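Long-range contacts in leucine-rich repeat protein TpLRR (PDB 6MLX), which is of unknown function but folds as a leucine-rich repeat solenoid of the BspA type and is probably secreted into the periplasm of Treponema pallidum: residues A[106-111]-A[126-131]; A[148-153]-A[171-176]. One frame throughout, in Å; residues are numbered along the deposited sequence.

Contact 1 of 2, residues A[106-111]-A[126-131]; sequences AGIVFP and GSLVDV
Direct backbone bonding between the segments 106-111 and 126-131 comes down to one carbonyl, Ala-106 O, which accepts from Val-129 N at 3.1 Å. The donor lies 37° above the carbonyl plane, away from the lone pairs. The same oxygen takes a short bond of 2.5 Å from water 1, which in turn accepts from Asp-130 N. Beyond this point the backbones draw apart, the CA atoms of Ile-108 and Val-131 lying 6.8 Å from each other, and water 2 bridges them: it accepts from Ile-108 N at 2.9 Å and donates to Asp-130 O. Nearer the start of both segments, the CA-H of Ala-106 is directed at Ser-127 O, 3.3 Å from CA to O. Apolar groups line the other side of the seam. Leu-128, with CG anti to its backbone N (chi1 -172°), lays CD1 against Gly-107 CA at 3.7 Å and, crossing Ile-108 obliquely, against Ile-108 CG2. Further along, Val-131 CG2 meets the ring of Phe-110 at its edge, 4.3 Å from CE2. In the next shell, Ser-127 OG is bonded to Val-103 O, tying this loop to the preceding coil; Ile-108 rests on Leu-87, and Phe-110 on Leu-133 and Pro-134. Segment 126-131 is in turn paired by backbone with the following coil. One direct backbone bond and two water bridges thus join successive leucine-rich repeat coils here, where 106-111 is not a regular strand, while the buried Leu-128, Val-131 and Phe-110 supply the apolar side, with Ile-108 against Leu-128.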
loop_
_atom_site.group_PDB
_atom_site.type_symbol
_atom_site.label_atom_id
_atom_site.label_comp_id
_atom_site.label_asym_id
_atom_site.label_seq_id
_atom_site.Cartn_x
_atom_site.Cartn_y
_atom_site.Cartn_z
ATOM N N ALA A 106 5.788 9.692 -1.631
ATOM C CA ALA A 106 5.058 10.608 -2.494
ATOM C C ALA A 106 4.368 9.895 -3.639
ATOM O O ALA A 106 3.404 10.433 -4.206
ATOM C CB ALA A 106 5.994 11.681 -3.050
ATOM N N GLY A 107 4.832 8.700 -3.976
ATOM C CA GLY A 107 4.252 7.942 -5.062
ATOM C C GLY A 107 4.633 6.491 -4.909
ATOM O O GLY A 107 5.599 6.145 -4.220
ATOM N N ILE A 108 3.860 5.637 -5.565
ATOM C CA ILE A 108 4.143 4.210 -5.548
ATOM C C ILE A 108 3.508 3.602 -6.790
ATOM O O ILE A 108 2.432 4.021 -7.222
ATOM C CB ILE A 108 3.638 3.572 -4.234
ATOM C CG1 ILE A 108 4.133 2.137 -4.082
ATOM C CG2 ILE A 108 2.124 3.651 -4.146
ATOM C CD1 ILE A 108 3.775 1.552 -2.725
ATOM N N VAL A 109 4.220 2.666 -7.406
ATOM C CA VAL A 109 3.759 2.002 -8.617
ATOM C C VAL A 109 3.450 0.556 -8.255
ATOM O O VAL A 109 4.344 -0.193 -7.843
ATOM C CB VAL A 109 4.790 2.072 -9.751
ATOM C CG1 VAL A 109 4.269 1.314 -10.952
ATOM C CG2 VAL A 109 5.116 3.522 -10.121
ATOM N N PHE A 110 2.211 0.177 -8.398
ATOM C CA PHE A 110 1.820 -1.177 -8.017
ATOM C C PHE A 110 2.031 -2.152 -9.171
ATOM O O PHE A 110 1.700 -1.841 -10.314
ATOM C CB PHE A 110 0.368 -1.222 -7.601
ATOM C CG PHE A 110 0.087 -0.537 -6.309
ATOM C CD1 PHE A 110 0.717 -0.937 -5.145
ATOM C CD2 PHE A 110 -0.825 0.497 -6.254
ATOM C CE1 PHE A 110 0.450 -0.311 -3.950
ATOM C CE2 PHE A 110 -1.112 1.115 -5.058
ATOM C CZ PHE A 110 -0.477 0.721 -3.907
ATOM N N PRO A 111 2.555 -3.339 -8.876
ATOM C CA PRO A 111 2.811 -4.320 -9.935
ATOM C C PRO A 111 1.534 -4.948 -10.460
ATOM O O PRO A 111 0.509 -5.036 -9.773
ATOM C CB PRO A 111 3.679 -5.375 -9.242
ATOM C CG PRO A 111 3.315 -5.264 -7.813
ATOM C CD PRO A 111 3.040 -3.799 -7.565
ATOM N N GLY A 126 0.906 10.905 4.207
ATOM C CA GLY A 126 0.535 12.279 3.964
ATOM C C GLY A 126 1.178 12.922 2.750
ATOM O O GLY A 126 0.832 14.063 2.434
ATOM N N SER A 127 2.113 12.248 2.083
ATOM C CA SER A 127 2.727 12.800 0.883
ATOM C C SER A 127 2.251 12.131 -0.396
ATOM O O SER A 127 2.615 12.587 -1.489
ATOM C CB SER A 127 4.261 12.686 0.952
ATOM O OG SER A 127 4.797 13.490 1.982
ATOM N N LEU A 128 1.475 11.067 -0.290
ATOM C CA LEU A 128 1.094 10.288 -1.460
ATOM C C LEU A 128 0.122 11.091 -2.322
ATOM O O LEU A 128 -0.899 11.576 -1.832
ATOM C CB LEU A 128 0.482 8.966 -1.003
ATOM C CG LEU A 128 0.147 7.837 -1.981
ATOM C CD1 LEU A 128 1.366 7.397 -2.763
ATOM C CD2 LEU A 128 -0.433 6.667 -1.177
ATOM N N VAL A 129 0.448 11.242 -3.605
ATOM C CA VAL A 129 -0.272 12.138 -4.509
ATOM C C VAL A 129 -1.170 11.361 -5.478
ATOM O O VAL A 129 -2.373 11.599 -5.538
ATOM C CB VAL A 129 0.699 13.069 -5.277
ATOM C CG1 VAL A 129 -0.076 13.893 -6.263
ATOM C CG2 VAL A 129 1.449 13.958 -4.290
ATOM N N ASP A 130 -0.584 10.495 -6.296
ATOM C CA ASP A 130 -1.332 9.717 -7.277
ATOM C C ASP A 130 -1.232 8.246 -6.905
ATOM O O ASP A 130 -0.174 7.786 -6.463
ATOM C CB ASP A 130 -0.799 9.905 -8.715
ATOM C CG ASP A 130 -1.031 11.309 -9.278
ATOM O OD1 ASP A 130 -1.974 12.001 -8.859
ATOM O OD2 ASP A 130 -0.268 11.702 -10.192
ATOM N N VAL A 131 -2.329 7.507 -7.078
ATOM C CA VAL A 131 -2.267 6.048 -7.034
ATOM C C VAL A 131 -3.109 5.477 -8.164
ATOM O O VAL A 131 -4.210 5.958 -8.465
ATOM C CB VAL A 131 -2.671 5.427 -5.667
ATOM C CG1 VAL A 131 -3.040 6.460 -4.660
ATOM C CG2 VAL A 131 -3.765 4.354 -5.810
HETATM O O HOH W 1 2.360 10.355 -6.526
HETATM O O HOH W 2 2.122 7.215 -7.328
#

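Contact 2 of 2, residues A[148-153]-A[171-176]; sequences CAELAS and CRNLVE
Ala-149 CB sits over one face of the Arg-172 guanidinium, 3.4 Å above its plane and displaced from the centre of the group; the arginine chain, extended from CG to NE, turns its flat end at chi4 87° so that a face meets the methyl. Beside it Asn-173 reaches over with ND2 to Ala-149 O, 2.8 Å away, a bond in the plane of both the carbonyl and the amide. Its OD1 is held by Arg-196, so both ends of the amide are engaged and its rotation is fixed. The Glu-150 carboxylate runs alongside, 27° from the amide plane. Both segments make a type I turn, Cys-148 to Leu-151 and Cys-171 to Leu-174, stacked one on the other; inside, Cys-171 SG touches Leu-151 CD2 at 3.9 Å and Cys-148 CB. Past the turns Ala-152 O accepts twice, from Val-175 N at 3.0 Å, above the carbonyl plane, and from Glu-176 N at 3.2 Å, in it. That double grip opens a parallel bridge between Ser-153 and Glu-176, whose side chains share a face: Ser-153 OG donates to Glu-176 OE1 at 2.5 Å, on the anti lone pair. These are equivalent positions of consecutive leucine-rich repeat coils. Leu-151 and Leu-174 are buried against Phe-145 and Phe-168, and the segments lead into strands 153-155 and 176-178, with strand 130-132 flanking the first and Arg-196 and Leu-197, just before helix 199-207, packing on the second.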
loop_
_atom_site.group_PDB
_atom_site.type_symbol
_atom_site.label_atom_id
_atom_site.label_comp_id
_atom_site.label_asym_id
_atom_site.label_seq_id
_atom_site.Cartn_x
_atom_site.Cartn_y
_atom_site.Cartn_z
ATOM N N CYS A 148 -4.756 10.243 3.822
ATOM C CA CYS A 148 -3.801 10.598 2.772
ATOM C C CYS A 148 -4.149 12.016 2.318
ATOM O O CYS A 148 -4.865 12.246 1.342
ATOM C CB CYS A 148 -3.840 9.577 1.644
ATOM S SG CYS A 148 -3.135 7.955 2.145
ATOM N N ALA A 149 -3.645 12.991 3.076
ATOM C CA ALA A 149 -4.113 14.365 2.919
ATOM C C ALA A 149 -3.660 14.997 1.608
ATOM O O ALA A 149 -4.242 16.005 1.194
ATOM C CB ALA A 149 -3.651 15.222 4.100
ATOM N N GLU A 150 -2.650 14.444 0.948
ATOM C CA GLU A 150 -2.203 14.980 -0.329
ATOM C C GLU A 150 -2.667 14.154 -1.527
ATOM O O GLU A 150 -2.378 14.530 -2.676
ATOM C CB GLU A 150 -0.680 15.121 -0.332
ATOM C CG GLU A 150 -0.165 16.235 0.610
ATOM C CD GLU A 150 -0.540 17.646 0.181
ATOM O OE1 GLU A 150 -0.932 17.858 -0.990
ATOM O OE2 GLU A 150 -0.461 18.562 1.031
ATOM N N LEU A 151 -3.380 13.050 -1.285
ATOM C CA LEU A 151 -3.908 12.187 -2.331
ATOM C C LEU A 151 -4.873 12.939 -3.238
ATOM O O LEU A 151 -5.973 13.293 -2.809
ATOM C CB LEU A 151 -4.614 10.985 -1.708
ATOM C CG LEU A 151 -5.202 9.957 -2.670
ATOM C CD1 LEU A 151 -4.122 9.493 -3.634
ATOM C CD2 LEU A 151 -5.772 8.801 -1.876
ATOM N N ALA A 152 -4.478 13.170 -4.491
ATOM C CA ALA A 152 -5.281 13.933 -5.435
ATOM C C ALA A 152 -6.051 13.058 -6.419
ATOM O O ALA A 152 -7.142 13.440 -6.848
ATOM C CB ALA A 152 -4.390 14.909 -6.218
ATOM N N SER A 153 -5.518 11.893 -6.771
ATOM C CA SER A 153 -6.043 11.095 -7.871
ATOM C C SER A 153 -5.898 9.614 -7.561
ATOM O O SER A 153 -4.799 9.154 -7.241
ATOM C CB SER A 153 -5.300 11.416 -9.178
ATOM O OG SER A 153 -5.782 10.611 -10.234
ATOM N N CYS A 171 -9.245 12.276 3.052
ATOM C CA CYS A 171 -8.515 12.608 1.826
ATOM C C CYS A 171 -9.043 13.947 1.331
ATOM O O CYS A 171 -9.810 14.050 0.375
ATOM C CB CYS A 171 -8.664 11.504 0.787
ATOM S SG CYS A 171 -7.832 9.959 1.261
ATOM N N ARG A 172 -8.606 15.000 2.011
ATOM C CA ARG A 172 -9.160 16.319 1.769
ATOM C C ARG A 172 -8.714 16.934 0.448
ATOM O O ARG A 172 -9.287 17.948 0.047
ATOM C CB ARG A 172 -8.806 17.250 2.922
ATOM C CG ARG A 172 -7.383 17.173 3.395
ATOM C CD ARG A 172 -7.125 18.291 4.403
ATOM N NE ARG A 172 -5.847 18.140 5.095
ATOM C CZ ARG A 172 -4.702 18.618 4.628
ATOM N NH1 ARG A 172 -4.676 19.259 3.469
ATOM N NH2 ARG A 172 -3.581 18.460 5.312
ATOM N N ASN A 173 -7.732 16.355 -0.245
ATOM C CA ASN A 173 -7.326 16.866 -1.550
ATOM C C ASN A 173 -7.748 15.963 -2.703
ATOM O O ASN A 173 -7.336 16.198 -3.847
ATOM C CB ASN A 173 -5.818 17.095 -1.577
ATOM C CG ASN A 173 -5.445 18.466 -1.074
ATOM O OD1 ASN A 173 -5.977 19.474 -1.544
ATOM N ND2 ASN A 173 -4.548 18.517 -0.096
ATOM N N LEU A 174 -8.570 14.950 -2.435
ATOM C CA LEU A 174 -8.974 14.007 -3.466
ATOM C C LEU A 174 -9.948 14.674 -4.428
ATOM O O LEU A 174 -10.997 15.174 -4.016
ATOM C CB LEU A 174 -9.607 12.777 -2.823
ATOM C CG LEU A 174 -10.078 11.696 -3.793
ATOM C CD1 LEU A 174 -8.905 11.203 -4.655
ATOM C CD2 LEU A 174 -10.710 10.547 -3.033
ATOM N N VAL A 175 -9.605 14.700 -5.720
ATOM C CA VAL A 175 -10.479 15.312 -6.707
ATOM C C VAL A 175 -10.804 14.403 -7.881
ATOM O O VAL A 175 -11.755 14.688 -8.628
ATOM C CB VAL A 175 -9.891 16.652 -7.221
ATOM C CG1 VAL A 175 -9.641 17.615 -6.073
ATOM C CG2 VAL A 175 -8.622 16.407 -7.959
ATOM N N GLU A 176 -10.078 13.313 -8.093
ATOM C CA GLU A 176 -10.252 12.467 -9.265
ATOM C C GLU A 176 -10.323 11.013 -8.834
ATOM O O GLU A 176 -9.451 10.527 -8.108
ATOM C CB GLU A 176 -9.115 12.663 -10.269
ATOM C CG GLU A 176 -9.235 11.823 -11.518
ATOM C CD GLU A 176 -8.089 12.080 -12.487
ATOM O OE1 GLU A 176 -6.933 11.722 -12.191
ATOM O OE2 GLU A 176 -8.333 12.677 -13.535
#

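In the fold
From the N terminus, contact 1 comes first: 106-111, in the loop between strands 93-94 and 116-117, meets 126-131 one turn of the solenoid later, after a path through strand 116-117. Contact 2 opens only after that loop has closed, joining 148-153 to 171-176 with strand 162-163 in the intervening chain. The two therefore follow in series, neither nested nor crossed, with centres about 11 Å apart. They are stitched directly, since Val-129 O lies 2.8 Å from Ala-152 N and Val-131 N lies 3.0 Å from Ser-153 O, both probable hydrogen bonds. Segments 126-131, 148-153 and 171-176 lead into the sheet of 130-132, 153-155 and 176-178; contact 1 adds 106-111 beside its 130-132 edge.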